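Local coordinates for calcium binding protein (Fasciola hepatica, PDB 5FX0) that probably binds calcium as a full-length protein, represented here by its dynein light chain-like domain, at residues 56-60 against 61-65. Numbering follows the deposited sequence.
Sequences KNYMD and EKYGR
The C-terminal end of helix 48-63 closes here, where Asp60 meets Arg65 and the backbone turns out of the helix at Gly64. Three i to i+4 bonds document the last turns: Glu61 N to Asn57 O, Lys62 N to Tyr58 O, and Tyr63 N to Met59 O at 2.8 Å. A fourth, Gly64 N to Asp60 O, is weak, its N-H...O angle only 119°. Gly64 leaves helical geometry with a positive phi, where a side chain would press on the preceding carbonyl oxygen.

Beyond it, Arg65 folds back beside Asp60: its CA lies 3.5 Å from Asp60 OD1, and its CG packs on Asp60 CB at 3.9 Å. The carboxylate and guanidinium planes stand 75° apart, and Arg65 NE remains 4.1 Å from Asp60 OD2, too far for a salt bridge, although the charges are opposite. OD2 instead takes Lys56 NZ on its syn lone pair at 2.9 Å, while OD1 accepts the backbone N of Trp67; Lys56 NZ also hydrogen-bonds Trp67 O. Each carboxylate oxygen thus has a hydrogen-bond donor, one of them a positively charged lysine, which would probably favour the ionised form.

Along another side of the helix, Tyr58 and Lys62 run side by side. With CG anti to the backbone N (chi1 -164°), the lysine chain carries its CD to 3.2 Å from Tyr58 OH, and its CG lies over one face of the Tyr63 ring, toward the rim. Tyr63 OH is hydrogen-bonded to Glu29 OE1 of helix 24-40. Such a glycine-terminated helix end, tied through Asp60 and Lys56 to the start of strand 67-72, forms the helix-to-strand junction of this dynein light chain-like fold.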
loop_
_atom_site.group_PDB
_atom_site.type_symbol
_atom_site.label_atom_id
_atom_site.label_comp_id
_atom_site.label_asym_id
_atom_site.label_seq_id
_atom_site.Cartn_x
_atom_site.Cartn_y
_atom_site.Cartn_z
ATOM N N LYS A 56 -1.876 -12.824 0.426
ATOM C CA LYS A 56 -2.695 -12.556 1.618
ATOM C C LYS A 56 -3.329 -13.828 2.201
ATOM O O LYS A 56 -3.357 -13.988 3.409
ATOM C CB LYS A 56 -3.735 -11.446 1.363
ATOM C CG LYS A 56 -5.170 -11.840 1.683
ATOM C CD LYS A 56 -5.955 -10.728 2.336
ATOM C CE LYS A 56 -7.145 -11.277 3.116
ATOM N NZ LYS A 56 -7.099 -10.805 4.529
ATOM N N ASN A 57 -3.833 -14.705 1.338
ATOM C CA ASN A 57 -4.421 -15.995 1.749
ATOM C C ASN A 57 -3.389 -16.962 2.335
ATOM O O ASN A 57 -3.639 -17.553 3.384
ATOM C CB ASN A 57 -5.150 -16.670 0.574
ATOM C CG ASN A 57 -6.375 -15.883 0.097
ATOM O OD1 ASN A 57 -6.868 -15.000 0.779
ATOM N ND2 ASN A 57 -6.848 -16.198 -1.095
ATOM N N TYR A 58 -2.236 -17.107 1.675
ATOM C CA TYR A 58 -1.140 -17.958 2.179
ATOM C C TYR A 58 -0.714 -17.561 3.596
ATOM O O TYR A 58 -0.503 -18.409 4.460
ATOM C CB TYR A 58 0.062 -17.911 1.225
ATOM C CG TYR A 58 1.353 -18.519 1.747
ATOM C CD1 TYR A 58 1.612 -19.896 1.630
ATOM C CD2 TYR A 58 2.343 -17.710 2.329
ATOM C CE1 TYR A 58 2.808 -20.438 2.092
ATOM C CE2 TYR A 58 3.532 -18.244 2.801
ATOM C CZ TYR A 58 3.768 -19.599 2.672
ATOM O OH TYR A 58 4.957 -20.106 3.147
ATOM N N MET A 59 -0.635 -16.259 3.838
ATOM C CA MET A 59 -0.188 -15.768 5.116
ATOM C C MET A 59 -1.242 -15.791 6.196
ATOM O O MET A 59 -0.908 -15.974 7.353
ATOM C CB MET A 59 0.365 -14.376 4.939
ATOM C CG MET A 59 1.577 -14.426 4.031
ATOM S SD MET A 59 2.640 -13.036 4.333
ATOM C CE MET A 59 1.634 -11.733 3.634
ATOM N N ASP A 60 -2.492 -15.556 5.827
ATOM C CA ASP A 60 -3.624 -15.748 6.739
ATOM C C ASP A 60 -3.605 -17.210 7.261
ATOM O O ASP A 60 -3.580 -17.451 8.463
ATOM C CB ASP A 60 -4.980 -15.415 6.037
ATOM C CG ASP A 60 -5.297 -13.889 5.963
ATOM O OD1 ASP A 60 -4.678 -13.051 6.644
ATOM O OD2 ASP A 60 -6.210 -13.508 5.210
ATOM N N GLU A 61 -3.559 -18.159 6.335
ATOM C CA GLU A 61 -3.541 -19.595 6.651
ATOM C C GLU A 61 -2.319 -20.044 7.461
ATOM O O GLU A 61 -2.448 -20.858 8.374
ATOM C CB GLU A 61 -3.622 -20.422 5.363
ATOM C CG GLU A 61 -4.955 -20.314 4.626
ATOM C CD GLU A 61 -4.847 -20.660 3.146
ATOM O OE1 GLU A 61 -3.923 -21.413 2.761
ATOM O OE2 GLU A 61 -5.689 -20.170 2.358
ATOM N N LYS A 62 -1.146 -19.503 7.128
ATOM C CA LYS A 62 0.120 -19.930 7.721
ATOM C C LYS A 62 0.557 -19.153 8.974
ATOM O O LYS A 62 1.285 -19.704 9.789
ATOM C CB LYS A 62 1.222 -19.862 6.664
ATOM C CG LYS A 62 2.467 -20.636 7.040
ATOM C CD LYS A 62 3.354 -20.896 5.840
ATOM C CE LYS A 62 4.467 -21.865 6.198
ATOM N NZ LYS A 62 3.973 -23.234 6.512
ATOM N N TYR A 63 0.148 -17.886 9.117
ATOM C CA TYR A 63 0.495 -17.075 10.302
ATOM C C TYR A 63 -0.711 -16.462 11.011
ATOM O O TYR A 63 -0.544 -15.610 11.893
ATOM C CB TYR A 63 1.495 -15.950 9.946
ATOM C CG TYR A 63 2.661 -16.415 9.093
ATOM C CD1 TYR A 63 3.556 -17.380 9.559
ATOM C CD2 TYR A 63 2.847 -15.910 7.806
ATOM C CE1 TYR A 63 4.602 -17.832 8.760
ATOM C CE2 TYR A 63 3.888 -16.346 7.012
ATOM C CZ TYR A 63 4.760 -17.306 7.487
ATOM O OH TYR A 63 5.769 -17.726 6.661
ATOM N N GLY A 64 -1.922 -16.869 10.651
ATOM C CA GLY A 64 -3.109 -16.263 11.231
ATOM C C GLY A 64 -3.454 -14.914 10.641
ATOM O O GLY A 64 -2.608 -14.215 10.114
ATOM N N ARG A 65 -4.714 -14.542 10.789
ATOM C CA ARG A 65 -5.295 -13.386 10.106
ATOM C C ARG A 65 -4.938 -12.102 10.881
ATOM O O ARG A 65 -4.288 -12.209 11.912
ATOM C CB ARG A 65 -6.819 -13.612 9.963
ATOM C CG ARG A 65 -7.163 -14.927 9.237
ATOM C CD ARG A 65 -8.640 -15.116 8.899
ATOM N NE ARG A 65 -9.125 -14.073 7.990
ATOM C CZ ARG A 65 -10.061 -13.152 8.258
ATOM N NH1 ARG A 65 -10.709 -13.109 9.423
ATOM N NH2 ARG A 65 -10.377 -12.254 7.328
#